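Uncharacterized protein (Pyrococcus furiosus DSM 3638, PDB 3WZ2) probably acts as an archaeal counterpart of the proteasome-assembly chaperones, a PAC2-family protein that assembles as a homopentamer and is thought to engage proteasome particles. Local coordinates at residues 9-21 / 47-59. Numbering follows the deposited sequence.
Sequences PVNLVLPEVENAI and DLIGYVDSLFIPP
Ser54 OG is gripped by two partners: it donates to Pro9 O at 2.7 Å, meeting that carbonyl nearly head-on (C=O...OG angle 165°), and accepts from Phe56 N at 3.1 Å. The second bond makes an ST turn at the start of the type I beta turn from Ser54 to Ile57. The hydroxyl swings to the side opposite the serine's own backbone N and so reaches Pro9. The edge of the Phe56 ring lies near the same Pro9 carbonyl oxygen.

From here strands 11-13 and 47-53 run antiparallel, their N-to-C directions 166° apart. Asn11 and Asp53 form one hydrogen-bonded pair, in which Asn11 N to Asp53 O (2.9 Å) is almost straight; Val13 and Tyr51 form the next. Strand 11-13 is thereby fixed as an outermost strand of the chain's large mixed sheet. Against strand 72-77, on the far side of 47-53, Ile49 and Gly50 both face Phe74, a classic beta bulge. Toward 11-13, Gly50 CA comes within 3.0 Å of Val13 O as a CA-H...O contact.

On one face Val13 rides over the Tyr51 ring, its CB 3.9 Å from the centroid and over the face, a CH-pi contact. The ring is brought beneath it because chi1 of 56° places CG between the backbone N and carbonyl carbon, and it also meets Trp165 of a neighbouring subunit edge-to-face. On the other face the contacts across the two strands are aliphatic: Val52 splits its branches, CG1 meeting Val10 CG1 at 3.7 Å and CG2 meeting Leu12 CD1. At the bulge, Leu14 CD1 touches Ile49 CD1 at 3.8 Å. From helix 91-107, Leu93 and Tyr104 pack against Val10 and Leu12, respectively, and Tyr104 OH hydrogen-bonds Pro15 O.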
loop_
_atom_site.group_PDB
_atom_site.type_symbol
_atom_site.label_atom_id
_atom_site.label_comp_id
_atom_site.label_asym_id
_atom_site.label_seq_id
_atom_site.Cartn_x
_atom_site.Cartn_y
_atom_site.Cartn_z
ATOM N N PRO B 9 1.822 1.487 -17.393
ATOM C CA PRO B 9 1.288 0.451 -16.490
ATOM C C PRO B 9 0.541 -0.677 -17.194
ATOM O O PRO B 9 0.615 -1.819 -16.749
ATOM C CB PRO B 9 0.317 1.211 -15.584
ATOM C CG PRO B 9 -0.070 2.418 -16.363
ATOM C CD PRO B 9 1.060 2.747 -17.311
ATOM N N VAL B 10 -0.185 -0.351 -18.259
ATOM C CA VAL B 10 -0.767 -1.375 -19.126
ATOM C C VAL B 10 -0.428 -1.072 -20.554
ATOM O O VAL B 10 -0.621 0.034 -20.987
ATOM C CB VAL B 10 -2.291 -1.414 -18.965
ATOM C CG1 VAL B 10 -2.920 -2.269 -20.037
ATOM C CG2 VAL B 10 -2.671 -1.945 -17.599
ATOM N N ASN B 11 0.074 -2.054 -21.299
ATOM C CA ASN B 11 0.201 -1.913 -22.763
ATOM C C ASN B 11 -0.618 -2.917 -23.499
ATOM O O ASN B 11 -0.557 -4.099 -23.181
ATOM C CB ASN B 11 1.642 -2.038 -23.260
ATOM C CG ASN B 11 2.488 -0.875 -22.807
ATOM O OD1 ASN B 11 2.677 0.068 -23.575
ATOM N ND2 ASN B 11 2.913 -0.871 -21.545
ATOM N N LEU B 12 -1.332 -2.482 -24.524
ATOM C CA LEU B 12 -1.996 -3.420 -25.420
ATOM C C LEU B 12 -1.057 -3.782 -26.506
ATOM O O LEU B 12 -0.641 -2.925 -27.260
ATOM C CB LEU B 12 -3.261 -2.827 -26.055
ATOM C CG LEU B 12 -4.656 -3.250 -25.718
ATOM C CD1 LEU B 12 -4.717 -3.549 -24.239
ATOM C CD2 LEU B 12 -5.648 -2.182 -26.129
ATOM N N VAL B 13 -0.766 -5.063 -26.650
ATOM C CA VAL B 13 -0.079 -5.532 -27.829
ATOM C C VAL B 13 -1.129 -6.096 -28.753
ATOM O O VAL B 13 -1.613 -7.198 -28.561
ATOM C CB VAL B 13 1.009 -6.594 -27.485
ATOM C CG1 VAL B 13 1.769 -7.050 -28.736
ATOM C CG2 VAL B 13 1.990 -6.022 -26.471
ATOM N N LEU B 14 -1.460 -5.337 -29.770
ATOM C CA LEU B 14 -2.614 -5.616 -30.581
ATOM C C LEU B 14 -2.502 -4.859 -31.908
ATOM O O LEU B 14 -2.551 -3.629 -31.907
ATOM C CB LEU B 14 -3.859 -5.168 -29.823
ATOM C CG LEU B 14 -5.177 -5.530 -30.476
ATOM C CD1 LEU B 14 -5.297 -7.027 -30.662
ATOM C CD2 LEU B 14 -6.332 -5.017 -29.638
ATOM N N PRO B 15 -2.378 -5.583 -33.039
ATOM C CA PRO B 15 -2.368 -4.855 -34.312
ATOM C C PRO B 15 -3.700 -4.171 -34.589
ATOM O O PRO B 15 -4.744 -4.600 -34.090
ATOM C CB PRO B 15 -2.085 -5.938 -35.356
ATOM C CG PRO B 15 -2.418 -7.219 -34.701
ATOM C CD PRO B 15 -2.229 -7.032 -33.222
ATOM N N GLU B 16 -3.630 -3.111 -35.365
ATOM C CA GLU B 16 -4.798 -2.363 -35.807
ATOM C C GLU B 16 -5.668 -3.196 -36.714
ATOM O O GLU B 16 -5.180 -3.883 -37.608
ATOM C CB GLU B 16 -4.374 -1.090 -36.519
ATOM C CG GLU B 16 -3.618 -0.162 -35.586
ATOM C CD GLU B 16 -3.491 1.280 -36.091
ATOM O OE1 GLU B 16 -4.190 1.687 -37.071
ATOM O OE2 GLU B 16 -2.674 2.008 -35.492
ATOM N N VAL B 17 -6.945 -3.260 -36.384
ATOM C CA VAL B 17 -7.923 -3.883 -37.234
ATOM C C VAL B 17 -8.909 -2.777 -37.532
ATOM O O VAL B 17 -9.665 -2.372 -36.644
ATOM C CB VAL B 17 -8.599 -5.084 -36.531
ATOM C CG1 VAL B 17 -9.753 -5.649 -37.371
ATOM C CG2 VAL B 17 -7.573 -6.184 -36.253
ATOM N N GLU B 18 -8.896 -2.254 -38.762
ATOM C CA GLU B 18 -9.748 -1.093 -39.088
ATOM C C GLU B 18 -11.207 -1.534 -38.984
ATOM O O GLU B 18 -11.546 -2.645 -39.415
ATOM C CB GLU B 18 -9.416 -0.538 -40.485
ATOM C CG GLU B 18 -9.955 0.886 -40.748
ATOM C CD GLU B 18 -9.261 1.974 -39.934
ATOM O OE1 GLU B 18 -8.213 1.724 -39.293
ATOM O OE2 GLU B 18 -9.771 3.112 -39.908
ATOM N N ASN B 19 -12.060 -0.680 -38.398
ATOM C CA ASN B 19 -13.505 -0.947 -38.294
ATOM C C ASN B 19 -13.876 -2.236 -37.516
ATOM O O ASN B 19 -14.838 -2.950 -37.806
ATOM C CB ASN B 19 -14.174 -0.914 -39.685
ATOM C CG ASN B 19 -13.895 0.430 -40.444
ATOM O OD1 ASN B 19 -13.875 1.535 -39.880
ATOM N ND2 ASN B 19 -13.624 0.302 -41.714
ATOM N N ALA B 20 -13.049 -2.522 -36.545
ATOM C CA ALA B 20 -13.199 -3.713 -35.720
ATOM C C ALA B 20 -14.584 -3.804 -35.121
ATOM O O ALA B 20 -15.200 -2.795 -34.712
ATOM C CB ALA B 20 -12.150 -3.689 -34.620
ATOM N N ILE B 21 -15.093 -5.019 -35.071
ATOM C CA ILE B 21 -16.119 -5.384 -34.128
ATOM C C ILE B 21 -15.452 -6.053 -32.954
ATOM O O ILE B 21 -14.865 -7.135 -33.086
ATOM C CB ILE B 21 -17.153 -6.294 -34.790
ATOM C CG1 ILE B 21 -17.888 -5.509 -35.884
ATOM C CG2 ILE B 21 -18.142 -6.834 -33.762
ATOM C CD1 ILE B 21 -18.607 -6.392 -36.887
ATOM N N ASP B 47 -7.469 -16.833 -34.595
ATOM C CA ASP B 47 -6.080 -16.812 -34.162
ATOM C C ASP B 47 -5.912 -15.928 -32.942
ATOM O O ASP B 47 -6.622 -14.931 -32.767
ATOM C CB ASP B 47 -5.171 -16.279 -35.281
ATOM C CG ASP B 47 -5.394 -17.004 -36.602
ATOM O OD1 ASP B 47 -5.330 -18.258 -36.615
ATOM O OD2 ASP B 47 -5.680 -16.331 -37.619
ATOM N N LEU B 48 -4.925 -16.269 -32.123
ATOM C CA LEU B 48 -4.407 -15.366 -31.129
ATOM C C LEU B 48 -3.686 -14.206 -31.822
ATOM O O LEU B 48 -2.723 -14.435 -32.528
ATOM C CB LEU B 48 -3.445 -16.121 -30.228
ATOM C CG LEU B 48 -2.785 -15.309 -29.122
ATOM C CD1 LEU B 48 -3.819 -14.906 -28.103
ATOM C CD2 LEU B 48 -1.694 -16.137 -28.455
ATOM N N ILE B 49 -4.158 -12.973 -31.631
ATOM C CA ILE B 49 -3.552 -11.831 -32.322
ATOM C C ILE B 49 -2.867 -10.812 -31.399
ATOM O O ILE B 49 -2.171 -9.936 -31.877
ATOM C CB ILE B 49 -4.551 -11.101 -33.255
ATOM C CG1 ILE B 49 -5.773 -10.578 -32.479
ATOM C CG2 ILE B 49 -4.977 -12.022 -34.382
ATOM C CD1 ILE B 49 -6.582 -9.536 -33.234
ATOM N N GLY B 50 -3.092 -10.912 -30.099
ATOM C CA GLY B 50 -2.484 -10.001 -29.163
ATOM C C GLY B 50 -2.806 -10.302 -27.724
ATOM O O GLY B 50 -3.426 -11.300 -27.406
ATOM N N TYR B 51 -2.362 -9.410 -26.841
ATOM C CA TYR B 51 -2.496 -9.624 -25.424
ATOM C C TYR B 51 -2.370 -8.320 -24.684
ATOM O O TYR B 51 -1.927 -7.317 -25.238
ATOM C CB TYR B 51 -1.457 -10.643 -24.935
ATOM C CG TYR B 51 -0.020 -10.276 -25.259
ATOM C CD1 TYR B 51 0.465 -10.411 -26.547
ATOM C CD2 TYR B 51 0.835 -9.819 -24.277
ATOM C CE1 TYR B 51 1.770 -10.095 -26.862
ATOM C CE2 TYR B 51 2.155 -9.500 -24.578
ATOM C CZ TYR B 51 2.612 -9.632 -25.875
ATOM O OH TYR B 51 3.935 -9.320 -26.199
ATOM N N VAL B 52 -2.743 -8.349 -23.421
ATOM C CA VAL B 52 -2.471 -7.275 -22.501
ATOM C C VAL B 52 -1.216 -7.578 -21.694
ATOM O O VAL B 52 -1.028 -8.678 -21.168
ATOM C CB VAL B 52 -3.606 -7.107 -21.518
ATOM C CG1 VAL B 52 -3.350 -5.933 -20.601
ATOM C CG2 VAL B 52 -4.913 -6.951 -22.259
ATOM N N ASP B 53 -0.363 -6.583 -21.593
ATOM C CA ASP B 53 0.933 -6.732 -20.963
ATOM C C ASP B 53 1.036 -5.713 -19.834
ATOM O O ASP B 53 0.887 -4.519 -20.051
ATOM C CB ASP B 53 2.044 -6.490 -21.997
ATOM C CG ASP B 53 3.436 -6.661 -21.414
ATOM O OD1 ASP B 53 3.626 -7.505 -20.506
ATOM O OD2 ASP B 53 4.323 -5.933 -21.848
ATOM N N SER B 54 1.290 -6.197 -18.628
ATOM C CA SER B 54 1.425 -5.341 -17.465
ATOM C C SER B 54 2.178 -6.064 -16.379
ATOM O O SER B 54 1.943 -7.257 -16.126
ATOM C CB SER B 54 0.034 -4.990 -16.940
ATOM O OG SER B 54 0.070 -4.259 -15.716
ATOM N N LEU B 55 3.026 -5.328 -15.675
ATOM C CA LEU B 55 3.714 -5.854 -14.490
ATOM C C LEU B 55 2.743 -6.263 -13.416
ATOM O O LEU B 55 3.106 -6.983 -12.507
ATOM C CB LEU B 55 4.646 -4.808 -13.890
ATOM C CG LEU B 55 5.771 -4.322 -14.810
ATOM C CD1 LEU B 55 6.429 -3.089 -14.176
ATOM C CD2 LEU B 55 6.789 -5.427 -15.084
ATOM N N PHE B 56 1.510 -5.763 -13.481
ATOM C CA PHE B 56 0.549 -6.064 -12.417
ATOM C C PHE B 56 -0.290 -7.300 -12.708
ATOM O O PHE B 56 -1.088 -7.725 -11.869
ATOM C CB PHE B 56 -0.311 -4.824 -12.146
ATOM C CG PHE B 56 0.510 -3.613 -11.753
ATOM C CD1 PHE B 56 0.832 -2.636 -12.682
ATOM C CD2 PHE B 56 1.000 -3.490 -10.463
ATOM C CE1 PHE B 56 1.606 -1.546 -12.326
ATOM C CE2 PHE B 56 1.784 -2.406 -10.104
ATOM C CZ PHE B 56 2.087 -1.437 -11.038
ATOM N N ILE B 57 -0.117 -7.888 -13.883
ATOM C CA ILE B 57 -0.698 -9.203 -14.177
ATOM C C ILE B 57 0.256 -10.260 -13.647
ATOM O O ILE B 57 1.432 -10.236 -13.956
ATOM C CB ILE B 57 -0.923 -9.391 -15.688
ATOM C CG1 ILE B 57 -2.038 -8.458 -16.163
ATOM C CG2 ILE B 57 -1.293 -10.843 -16.000
ATOM C CD1 ILE B 57 -2.087 -8.303 -17.661
ATOM N N PRO B 58 -0.236 -11.163 -12.808
ATOM C CA PRO B 58 0.740 -12.068 -12.208
ATOM C C PRO B 58 1.403 -13.006 -13.222
ATOM O O PRO B 58 0.806 -13.312 -14.262
ATOM C CB PRO B 58 -0.061 -12.858 -11.159
ATOM C CG PRO B 58 -1.474 -12.495 -11.335
ATOM C CD PRO B 58 -1.571 -11.286 -12.226
ATOM N N PRO B 59 2.646 -13.376 -12.968
ATOM C CA PRO B 59 3.464 -14.138 -13.939
ATOM C C PRO B 59 2.936 -15.550 -14.204
ATOM O O PRO B 59 2.737 -16.308 -13.264
ATOM C CB PRO B 59 4.836 -14.216 -13.259
ATOM C CG PRO B 59 4.578 -14.005 -11.792
ATOM C CD PRO B 59 3.363 -13.138 -11.700
#